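Long-range contacts in possible protein of nuclear scaffold (PDB 3KAE), which probably acts as the Cdc27 (APC3) subunit of the anaphase-promoting complex, its N-terminal tetratricopeptide-repeat domain, the part in this chain, forming a homodimer: residues R130-F141 with P149-P160; Y44-L53 with Y67-K75. All coordinates share one frame; numbering follows the deposited sequence.

Contact 1: R130-F141 with P149-P160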
loop_
_atom_site.group_PDB
_atom_site.type_symbol
_atom_site.label_atom_id
_atom_site.label_comp_id
_atom_site.label_asym_id
_atom_site.label_seq_id
_atom_site.Cartn_x
_atom_site.Cartn_y
_atom_site.Cartn_z
ATOM N N ARG C 130 6.468 17.883 21.303
ATOM C CA ARG C 130 6.700 16.562 21.878
ATOM C C ARG C 130 5.752 16.239 23.036
ATOM O O ARG C 130 5.137 15.169 23.045
ATOM C CB ARG C 130 8.169 16.415 22.297
ATOM C CG ARG C 130 8.572 15.010 22.712
ATOM C CD ARG C 130 7.872 13.974 21.863
ATOM N NE ARG C 130 8.281 12.609 22.175
ATOM C CZ ARG C 130 8.986 11.836 21.355
ATOM N NH1 ARG C 130 9.304 10.599 21.709
ATOM N NH2 ARG C 130 9.366 12.298 20.174
ATOM N N GLU C 131 5.623 17.163 23.988
ATOM C CA GLU C 131 4.805 16.937 25.183
ATOM C C GLU C 131 3.345 16.665 24.831
ATOM O O GLU C 131 2.748 15.714 25.351
ATOM C CB GLU C 131 4.916 18.109 26.178
ATOM N N GLU C 132 2.774 17.495 23.958
ATOM C CA GLU C 132 1.411 17.268 23.461
ATOM C C GLU C 132 1.304 15.925 22.728
ATOM O O GLU C 132 0.319 15.189 22.876
ATOM C CB GLU C 132 0.960 18.397 22.539
ATOM C CG GLU C 132 -0.471 18.214 22.018
ATOM C CD GLU C 132 -0.851 19.190 20.911
ATOM O OE1 GLU C 132 -0.088 20.142 20.647
ATOM O OE2 GLU C 132 -1.926 19.004 20.306
ATOM N N GLY C 133 2.328 15.610 21.939
ATOM C CA GLY C 133 2.410 14.326 21.259
ATOM C C GLY C 133 2.336 13.151 22.215
ATOM O O GLY C 133 1.560 12.212 22.004
ATOM N N ILE C 134 3.149 13.207 23.269
ATOM C CA ILE C 134 3.142 12.187 24.307
ATOM C C ILE C 134 1.733 11.999 24.850
ATOM O O ILE C 134 1.297 10.867 25.083
ATOM C CB ILE C 134 4.116 12.559 25.456
ATOM C CG1 ILE C 134 5.553 12.262 25.030
ATOM C CG2 ILE C 134 3.771 11.804 26.729
ATOM C CD1 ILE C 134 6.566 13.184 25.634
ATOM N N GLY C 135 1.024 13.114 25.030
ATOM C CA GLY C 135 -0.347 13.088 25.506
ATOM C C GLY C 135 -1.286 12.324 24.581
ATOM O O GLY C 135 -2.185 11.611 25.048
ATOM N N HIS C 136 -1.092 12.468 23.267
ATOM C CA HIS C 136 -1.886 11.684 22.308
ATOM C C HIS C 136 -1.467 10.221 22.360
ATOM O O HIS C 136 -2.317 9.332 22.336
ATOM C CB HIS C 136 -1.802 12.249 20.884
ATOM C CG HIS C 136 -2.343 13.644 20.762
ATOM N ND1 HIS C 136 -3.645 13.965 21.073
ATOM C CD2 HIS C 136 -1.750 14.799 20.385
ATOM C CE1 HIS C 136 -3.836 15.260 20.887
ATOM N NE2 HIS C 136 -2.700 15.789 20.474
ATOM N N TYR C 137 -0.164 9.971 22.475
ATOM C CA TYR C 137 0.317 8.594 22.608
ATOM C C TYR C 137 -0.267 7.922 23.845
ATOM O O TYR C 137 -0.676 6.758 23.807
ATOM C CB TYR C 137 1.832 8.534 22.690
ATOM C CG TYR C 137 2.572 8.911 21.436
ATOM C CD1 TYR C 137 2.091 8.558 20.163
ATOM C CD2 TYR C 137 3.764 9.605 21.516
ATOM C CE1 TYR C 137 2.794 8.911 19.019
ATOM C CE2 TYR C 137 4.470 9.955 20.391
ATOM C CZ TYR C 137 3.989 9.609 19.146
ATOM O OH TYR C 137 4.728 9.972 18.055
ATOM N N VAL C 138 -0.298 8.669 24.941
ATOM C CA VAL C 138 -0.864 8.165 26.181
ATOM C C VAL C 138 -2.333 7.834 25.972
ATOM O O VAL C 138 -2.790 6.754 26.355
ATOM C CB VAL C 138 -0.713 9.177 27.327
ATOM C CG1 VAL C 138 -1.641 8.824 28.482
ATOM C CG2 VAL C 138 0.727 9.229 27.779
ATOM N N ARG C 139 -3.067 8.756 25.352
ATOM C CA ARG C 139 -4.506 8.588 25.201
ATOM C C ARG C 139 -4.772 7.421 24.251
ATOM O O ARG C 139 -5.701 6.641 24.442
ATOM C CB ARG C 139 -5.168 9.895 24.738
ATOM C CG ARG C 139 -6.685 9.884 24.786
ATOM C CD ARG C 139 -7.254 11.279 25.034
ATOM N NE ARG C 139 -6.500 12.301 24.339
ATOM C CZ ARG C 139 -5.840 13.334 24.859
ATOM N NH1 ARG C 139 -5.209 14.138 24.020
ATOM N NH2 ARG C 139 -5.806 13.592 26.162
ATOM N N SER C 140 -3.917 7.285 23.246
ATOM C CA SER C 140 -4.015 6.180 22.311
ATOM C C SER C 140 -3.756 4.835 22.975
ATOM O O SER C 140 -4.500 3.862 22.760
ATOM C CB SER C 140 -3.018 6.365 21.184
ATOM O OG SER C 140 -2.998 5.212 20.365
ATOM N N PHE C 141 -2.672 4.772 23.750
ATOM C CA PHE C 141 -2.280 3.523 24.399
ATOM C C PHE C 141 -3.343 3.074 25.391
ATOM O O PHE C 141 -3.528 1.878 25.600
ATOM C CB PHE C 141 -0.909 3.637 25.068
ATOM C CG PHE C 141 -0.490 2.388 25.783
ATOM C CD1 PHE C 141 -0.101 1.265 25.070
ATOM C CD2 PHE C 141 -0.505 2.326 27.168
ATOM C CE1 PHE C 141 0.280 0.104 25.724
ATOM C CE2 PHE C 141 -0.131 1.168 27.825
ATOM C CZ PHE C 141 0.261 0.056 27.099
ATOM N N PRO C 149 2.738 4.736 19.592
ATOM C CA PRO C 149 2.568 5.191 20.977
ATOM C C PRO C 149 3.433 4.348 21.947
ATOM O O PRO C 149 4.155 4.904 22.787
ATOM C CB PRO C 149 1.064 4.988 21.234
ATOM C CG PRO C 149 0.446 5.031 19.883
ATOM C CD PRO C 149 1.449 4.406 18.953
ATOM N N VAL C 150 3.380 3.027 21.803
ATOM C CA VAL C 150 4.173 2.135 22.634
ATOM C C VAL C 150 5.675 2.436 22.560
ATOM O O VAL C 150 6.319 2.638 23.598
ATOM C CB VAL C 150 3.902 0.650 22.310
ATOM C CG1 VAL C 150 4.914 -0.248 23.020
ATOM C CG2 VAL C 150 2.489 0.280 22.722
ATOM N N GLU C 151 6.236 2.487 21.350
ATOM C CA GLU C 151 7.683 2.701 21.225
ATOM C C GLU C 151 8.152 4.074 21.716
ATOM O O GLU C 151 9.262 4.208 22.243
ATOM C CB GLU C 151 8.181 2.408 19.804
ATOM C CG GLU C 151 8.088 0.923 19.440
ATOM C CD GLU C 151 9.022 0.046 20.305
ATOM O OE1 GLU C 151 10.263 0.134 20.159
ATOM O OE2 GLU C 151 8.519 -0.739 21.129
ATOM N N ASN C 152 7.295 5.081 21.541
ATOM C CA ASN C 152 7.595 6.445 21.952
ATOM C C ASN C 152 7.436 6.644 23.450
ATOM O O ASN C 152 8.167 7.429 24.059
ATOM C CB ASN C 152 6.716 7.464 21.208
ATOM C CG ASN C 152 7.245 7.780 19.838
ATOM O OD1 ASN C 152 8.140 8.605 19.687
ATOM N ND2 ASN C 152 6.713 7.101 18.827
ATOM N N LEU C 153 6.451 5.960 24.024
ATOM C CA LEU C 153 6.228 6.022 25.453
ATOM C C LEU C 153 7.316 5.251 26.201
ATOM O O LEU C 153 7.820 5.710 27.237
ATOM C CB LEU C 153 4.828 5.523 25.803
ATOM C CG LEU C 153 3.731 6.509 25.393
ATOM C CD1 LEU C 153 2.349 5.983 25.778
ATOM C CD2 LEU C 153 3.980 7.881 26.012
ATOM N N LEU C 154 7.705 4.096 25.669
ATOM C CA LEU C 154 8.826 3.376 26.244
ATOM C C LEU C 154 10.091 4.228 26.180
ATOM O O LEU C 154 10.809 4.402 27.170
ATOM C CB LEU C 154 9.041 2.042 25.551
ATOM C CG LEU C 154 7.967 0.980 25.794
ATOM C CD1 LEU C 154 8.318 -0.300 25.054
ATOM C CD2 LEU C 154 7.768 0.704 27.275
ATOM N N LEU C 155 10.358 4.765 25.004
ATOM C CA LEU C 155 11.509 5.628 24.794
ATOM C C LEU C 155 11.572 6.765 25.815
ATOM O O LEU C 155 12.651 7.113 26.298
ATOM C CB LEU C 155 11.470 6.198 23.374
ATOM C CG LEU C 155 12.536 7.228 23.021
ATOM C CD1 LEU C 155 13.889 6.571 23.030
ATOM C CD2 LEU C 155 12.253 7.863 21.660
ATOM N N GLU C 156 10.415 7.335 26.147
ATOM C CA GLU C 156 10.352 8.466 27.071
ATOM C C GLU C 156 10.170 8.018 28.520
ATOM O O GLU C 156 10.074 8.847 29.418
ATOM C CB GLU C 156 9.207 9.410 26.686
ATOM C CG GLU C 156 9.351 10.070 25.313
ATOM C CD GLU C 156 10.507 11.045 25.256
ATOM O OE1 GLU C 156 11.036 11.413 26.331
ATOM O OE2 GLU C 156 10.887 11.443 24.134
ATOM N N ASN C 157 10.117 6.706 28.731
ATOM C CA ASN C 157 9.805 6.129 30.029
ATOM C C ASN C 157 8.469 6.644 30.557
ATOM O O ASN C 157 8.178 6.527 31.746
ATOM C CB ASN C 157 10.934 6.418 31.025
ATOM C CG ASN C 157 10.834 5.573 32.289
ATOM O OD1 ASN C 157 10.479 4.387 32.235
ATOM N ND2 ASN C 157 11.159 6.180 33.437
ATOM N N LYS C 158 7.657 7.215 29.671
ATOM C CA LYS C 158 6.373 7.795 30.070
ATOM C C LYS C 158 5.168 6.881 29.810
ATOM O O LYS C 158 4.035 7.344 29.673
ATOM C CB LYS C 158 6.159 9.181 29.434
ATOM C CG LYS C 158 6.176 10.347 30.424
ATOM C CD LYS C 158 7.567 10.917 30.611
ATOM C CE LYS C 158 8.029 11.657 29.369
ATOM N NZ LYS C 158 9.426 12.157 29.481
ATOM N N VAL C 159 5.412 5.583 29.749
ATOM C CA VAL C 159 4.328 4.622 29.629
ATOM C C VAL C 159 3.565 4.528 30.954
ATOM O O VAL C 159 4.166 4.413 32.018
ATOM C CB VAL C 159 4.863 3.247 29.201
ATOM C CG1 VAL C 159 6.034 2.835 30.104
ATOM C CG2 VAL C 159 3.758 2.222 29.215
ATOM N N PRO C 160 2.232 4.596 30.890
ATOM C CA PRO C 160 1.351 4.573 32.064
ATOM C C PRO C 160 1.227 3.179 32.664
ATOM O O PRO C 160 0.848 2.244 31.956
ATOM C CB PRO C 160 -0.014 5.002 31.494
ATOM C CG PRO C 160 0.251 5.486 30.100
ATOM C CD PRO C 160 1.471 4.748 29.641
#
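Two consecutive helices of the tetratricopeptide-repeat array, 130-143 and 147-155, pack through a knob-into-hole contact in which Leu153 enters a hole formed by Ile134, Tyr137, Val138 and Phe141. Its two methyls divide the work: CD2 lies 3.9 Å from Val138 CG2, with Ile134 CG2 close by, while CD1 rests over the backbone between Tyr137 and Val138. The axes of the short segments are inclined at 122° and come within 9.1 Å of each other; the backbones are nearest at Tyr137 and Pro149. With CG beside the backbone N (chi1 -68°), the Tyr137 ring extends from Pro149 CA, 3.5 Å from its CD1, to Asn152 CB, 3.5 Å from its CE2. The Asn152 amide plane lies nearly parallel to this ring, 14° away, and its ND2 is hydrogen-bonded to Ser148 O; Tyr137 OH is hydrogen-bonded to Asp122 of helix 113-126, the preceding helix of the superhelical stack. At one end Phe141 CD1 packs 3.6 Å from Val150 CG2, and Pro160, after the Schellman turn at Asn157, reaches the same ring with CD 4.0 Å from Phe141 CD2. At the other end Arg130, bent at chi2, forms a salt bridge between NH1 and Glu156 OE2 (3.0 Å). That oxygen sits over the guanidinium face, so the attraction is one of charge without a directed N-H, and Lys158 adds a long ion pair on the other carboxylate oxygen.

Contact 2: Y44-L53 with Y67-K75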
loop_
_atom_site.group_PDB
_atom_site.type_symbol
_atom_site.label_atom_id
_atom_site.label_comp_id
_atom_site.label_asym_id
_atom_site.label_seq_id
_atom_site.Cartn_x
_atom_site.Cartn_y
_atom_site.Cartn_z
ATOM N N TYR C 44 -3.698 6.723 -3.134
ATOM C CA TYR C 44 -2.809 6.740 -1.970
ATOM C C TYR C 44 -1.915 5.502 -2.035
ATOM O O TYR C 44 -0.693 5.604 -1.969
ATOM C CB TYR C 44 -3.591 6.780 -0.648
ATOM C CG TYR C 44 -2.680 6.664 0.560
ATOM C CD1 TYR C 44 -2.102 7.798 1.133
ATOM C CD2 TYR C 44 -2.353 5.421 1.095
ATOM C CE1 TYR C 44 -1.252 7.700 2.214
ATOM C CE2 TYR C 44 -1.513 5.317 2.193
ATOM C CZ TYR C 44 -0.964 6.459 2.742
ATOM O OH TYR C 44 -0.112 6.365 3.805
ATOM N N LEU C 45 -2.530 4.340 -2.221
ATOM C CA LEU C 45 -1.779 3.096 -2.289
ATOM C C LEU C 45 -0.708 3.117 -3.368
ATOM O O LEU C 45 0.327 2.468 -3.235
ATOM C CB LEU C 45 -2.707 1.903 -2.487
ATOM C CG LEU C 45 -3.619 1.597 -1.296
ATOM C CD1 LEU C 45 -4.697 0.575 -1.690
ATOM C CD2 LEU C 45 -2.797 1.119 -0.070
ATOM N N ASN C 46 -0.951 3.875 -4.433
ATOM C CA ASN C 46 -0.016 3.908 -5.547
ATOM C C ASN C 46 1.058 4.958 -5.339
ATOM O O ASN C 46 1.860 5.232 -6.234
ATOM C CB ASN C 46 -0.751 4.129 -6.872
ATOM C CG ASN C 46 0.121 3.840 -8.072
ATOM O OD1 ASN C 46 0.113 4.580 -9.068
ATOM N ND2 ASN C 46 0.895 2.764 -7.985
ATOM N N GLY C 47 1.057 5.560 -4.151
ATOM C CA GLY C 47 2.054 6.552 -3.782
ATOM C C GLY C 47 1.784 7.944 -4.324
ATOM O O GLY C 47 2.683 8.783 -4.320
ATOM N N GLU C 48 0.551 8.200 -4.773
ATOM C CA GLU C 48 0.219 9.483 -5.402
ATOM C C GLU C 48 -0.608 10.388 -4.501
ATOM O O GLU C 48 -1.824 10.530 -4.671
ATOM C CB GLU C 48 -0.497 9.269 -6.745
ATOM C CG GLU C 48 0.301 8.441 -7.728
ATOM C CD GLU C 48 -0.370 8.331 -9.083
ATOM O OE1 GLU C 48 -0.894 7.238 -9.420
ATOM O OE2 GLU C 48 -0.387 9.350 -9.807
ATOM N N TYR C 49 0.073 11.034 -3.567
ATOM C CA TYR C 49 -0.588 11.773 -2.501
ATOM C C TYR C 49 -1.215 13.090 -2.965
ATOM O O TYR C 49 -2.346 13.420 -2.583
ATOM C CB TYR C 49 0.388 11.963 -1.320
ATOM C CG TYR C 49 1.139 10.685 -1.019
ATOM C CD1 TYR C 49 0.467 9.569 -0.539
ATOM C CD2 TYR C 49 2.496 10.573 -1.263
ATOM C CE1 TYR C 49 1.115 8.398 -0.296
ATOM C CE2 TYR C 49 3.165 9.388 -1.013
ATOM C CZ TYR C 49 2.469 8.306 -0.522
ATOM O OH TYR C 49 3.109 7.109 -0.273
ATOM N N THR C 50 -0.496 13.834 -3.797
ATOM C CA THR C 50 -1.025 15.098 -4.304
ATOM C C THR C 50 -2.267 14.863 -5.157
ATOM O O THR C 50 -3.231 15.630 -5.077
ATOM C CB THR C 50 0.022 15.862 -5.108
ATOM O OG1 THR C 50 1.253 15.889 -4.378
ATOM C CG2 THR C 50 -0.449 17.287 -5.373
ATOM N N ARG C 51 -2.255 13.799 -5.958
ATOM C CA ARG C 51 -3.417 13.464 -6.769
ATOM C C ARG C 51 -4.583 13.012 -5.898
ATOM O O ARG C 51 -5.741 13.372 -6.152
ATOM C CB ARG C 51 -3.071 12.387 -7.812
ATOM C CG ARG C 51 -2.270 12.918 -8.989
ATOM C CD ARG C 51 -2.084 11.872 -10.065
ATOM N NE ARG C 51 -3.347 11.482 -10.683
ATOM C CZ ARG C 51 -3.525 10.365 -11.388
ATOM N NH1 ARG C 51 -2.520 9.509 -11.567
ATOM N NH2 ARG C 51 -4.716 10.097 -11.900
ATOM N N ALA C 52 -4.278 12.226 -4.873
ATOM C CA ALA C 52 -5.317 11.731 -3.994
ATOM C C ALA C 52 -5.981 12.901 -3.272
ATOM O O ALA C 52 -7.187 12.889 -3.038
ATOM C CB ALA C 52 -4.735 10.699 -2.981
ATOM N N LEU C 53 -5.182 13.903 -2.901
ATOM C CA LEU C 53 -5.699 15.074 -2.188
ATOM C C LEU C 53 -6.709 15.830 -3.051
ATOM O O LEU C 53 -7.736 16.316 -2.556
ATOM C CB LEU C 53 -4.559 15.997 -1.759
ATOM C CG LEU C 53 -3.797 15.607 -0.476
ATOM C CD1 LEU C 53 -2.520 16.411 -0.324
ATOM C CD2 LEU C 53 -4.667 15.772 0.772
ATOM N N TYR C 67 -7.517 9.838 5.269
ATOM C CA TYR C 67 -6.568 9.734 4.149
ATOM C C TYR C 67 -5.974 11.102 3.807
ATOM O O TYR C 67 -4.836 11.218 3.356
ATOM C CB TYR C 67 -7.212 9.069 2.914
ATOM C CG TYR C 67 -7.127 7.577 3.016
ATOM C CD1 TYR C 67 -8.120 6.848 3.646
ATOM C CD2 TYR C 67 -6.021 6.901 2.544
ATOM C CE1 TYR C 67 -8.020 5.474 3.775
ATOM C CE2 TYR C 67 -5.913 5.526 2.680
ATOM C CZ TYR C 67 -6.911 4.823 3.299
ATOM O OH TYR C 67 -6.817 3.446 3.406
ATOM N N GLU C 68 -6.741 12.145 4.062
ATOM C CA GLU C 68 -6.236 13.459 3.831
ATOM C C GLU C 68 -5.017 13.697 4.711
ATOM O O GLU C 68 -3.962 14.122 4.226
ATOM C CB GLU C 68 -7.327 14.479 4.139
ATOM C CG GLU C 68 -7.175 15.760 3.394
ATOM C CD GLU C 68 -8.352 16.687 3.609
ATOM O OE1 GLU C 68 -9.479 16.371 3.158
ATOM O OE2 GLU C 68 -8.138 17.738 4.234
ATOM N N SER C 69 -5.169 13.405 6.008
ATOM C CA SER C 69 -4.075 13.511 6.969
ATOM C C SER C 69 -2.878 12.653 6.554
ATOM O O SER C 69 -1.740 13.111 6.606
ATOM C CB SER C 69 -4.547 13.116 8.370
ATOM O OG SER C 69 -3.628 13.576 9.355
ATOM N N LEU C 70 -3.126 11.427 6.093
ATOM C CA LEU C 70 -2.018 10.579 5.628
ATOM C C LEU C 70 -1.254 11.223 4.476
ATOM O O LEU C 70 -0.016 11.215 4.475
ATOM C CB LEU C 70 -2.497 9.195 5.199
ATOM C CG LEU C 70 -3.240 8.331 6.210
ATOM C CD1 LEU C 70 -3.631 6.991 5.546
ATOM C CD2 LEU C 70 -2.375 8.125 7.457
ATOM N N CYS C 71 -1.994 11.765 3.494
ATOM C CA CYS C 71 -1.383 12.362 2.307
ATOM C C CYS C 71 -0.588 13.578 2.710
ATOM O O CYS C 71 0.531 13.776 2.249
ATOM C CB CYS C 71 -2.440 12.771 1.250
ATOM S SG CYS C 71 -3.348 11.400 0.487
ATOM N N TYR C 72 -1.175 14.400 3.572
ATOM C CA TYR C 72 -0.478 15.563 4.130
ATOM C C TYR C 72 0.795 15.189 4.868
ATOM O O TYR C 72 1.800 15.884 4.764
ATOM C CB TYR C 72 -1.405 16.378 5.029
ATOM C CG TYR C 72 -2.359 17.274 4.260
ATOM C CD1 TYR C 72 -1.911 18.043 3.192
ATOM C CD2 TYR C 72 -3.701 17.354 4.609
ATOM C CE1 TYR C 72 -2.784 18.869 2.474
ATOM C CE2 TYR C 72 -4.575 18.167 3.904
ATOM C CZ TYR C 72 -4.110 18.919 2.841
ATOM O OH TYR C 72 -4.978 19.724 2.153
ATOM N N LYS C 73 0.751 14.085 5.609
ATOM C CA LYS C 73 1.911 13.634 6.357
ATOM C C LYS C 73 3.027 13.194 5.407
ATOM O O LYS C 73 4.194 13.507 5.618
ATOM C CB LYS C 73 1.528 12.513 7.326
ATOM C CG LYS C 73 2.674 12.017 8.223
ATOM C CD LYS C 73 2.191 10.910 9.156
ATOM C CE LYS C 73 3.324 10.388 10.030
ATOM N NZ LYS C 73 4.365 9.730 9.199
ATOM N N LYS C 74 2.668 12.467 4.355
ATOM C CA LYS C 74 3.649 12.087 3.337
ATOM C C LYS C 74 4.315 13.317 2.727
ATOM O O LYS C 74 5.492 13.295 2.371
ATOM C CB LYS C 74 2.982 11.291 2.222
ATOM C CG LYS C 74 2.557 9.907 2.601
ATOM C CD LYS C 74 3.748 9.058 2.964
ATOM C CE LYS C 74 3.297 7.669 3.346
ATOM N NZ LYS C 74 4.451 6.762 3.606
ATOM N N LYS C 75 3.542 14.388 2.599
ATOM C CA LYS C 75 4.028 15.631 2.019
ATOM C C LYS C 75 4.607 16.546 3.096
ATOM O O LYS C 75 4.958 17.691 2.828
ATOM C CB LYS C 75 2.891 16.338 1.272
ATOM C CG LYS C 75 2.368 15.550 0.060
ATOM C CD LYS C 75 0.949 15.953 -0.312
ATOM C CE LYS C 75 0.883 17.374 -0.870
ATOM N NZ LYS C 75 1.485 17.490 -2.223
#
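Tyr44 and Tyr67 meet edge-to-face: the edge of Tyr67 points at the face of Tyr44, with centroids 5.4 Å apart and planes at 79°. The Tyr44 ring is a knob among Tyr67, Leu70, Cys71 and Lys74; Leu70 CB comes 3.6 Å from its CE1, and the Cys71 sulfur lies at its edge. Cys71 is the returning knob, set among Tyr44, Tyr49, Ala52 and Leu53. Tyr49 lies flat against the aliphatic part of Lys74, whose CG stands over the ring centre, a CH-pi contact at 3.5 Å from the centroid; Gly47 O is over the opposite face. Leu53 places CD2 over the Tyr72 face and has CG 3.6 Å from Cys71 CB. Lys75 slides past it in the opposite direction, and bends at chi3 and chi4 carry its NZ to Thr50 OG1, a hydrogen bond of 2.7 Å. Helices 49-57 and 62-74 run roughly antiparallel, as in a tetratricopeptide repeat (147° between the axes of segments 49-53 and 67-74), while Tyr44 reaches in from the end of helix 36-45. Beyond the contact, Tyr72 leans on helix 78-89, helix 62-74 also packs on helix 113-126, and Tyr67 OH is hydrogen-bonded to Arg16 of the second subunit.

From the N terminus, contact 2 comes first: helix 36-45 ends, the chain turns into helix 49-57, and helix 62-74 folds back against both, closing a loop of 13 residues that is largely helical. The chain then passes through helices 78-89, 101-104 and 113-126 before contact 1 closes a shorter loop, seven residues between its segments, that joins helix 130-143 to helix 147-155. The two contacts therefore follow in series, neither nesting nor crossing. The centres of contact 1 and contact 2 are about 26 Å apart, on opposite sides of the chain's centre. The nearest atoms of contact 1 and contact 2 are about 8 Å apart. Helix 113-126 touches both, whereas contact 1 also borders helix 176-190 and contact 2 the second subunit.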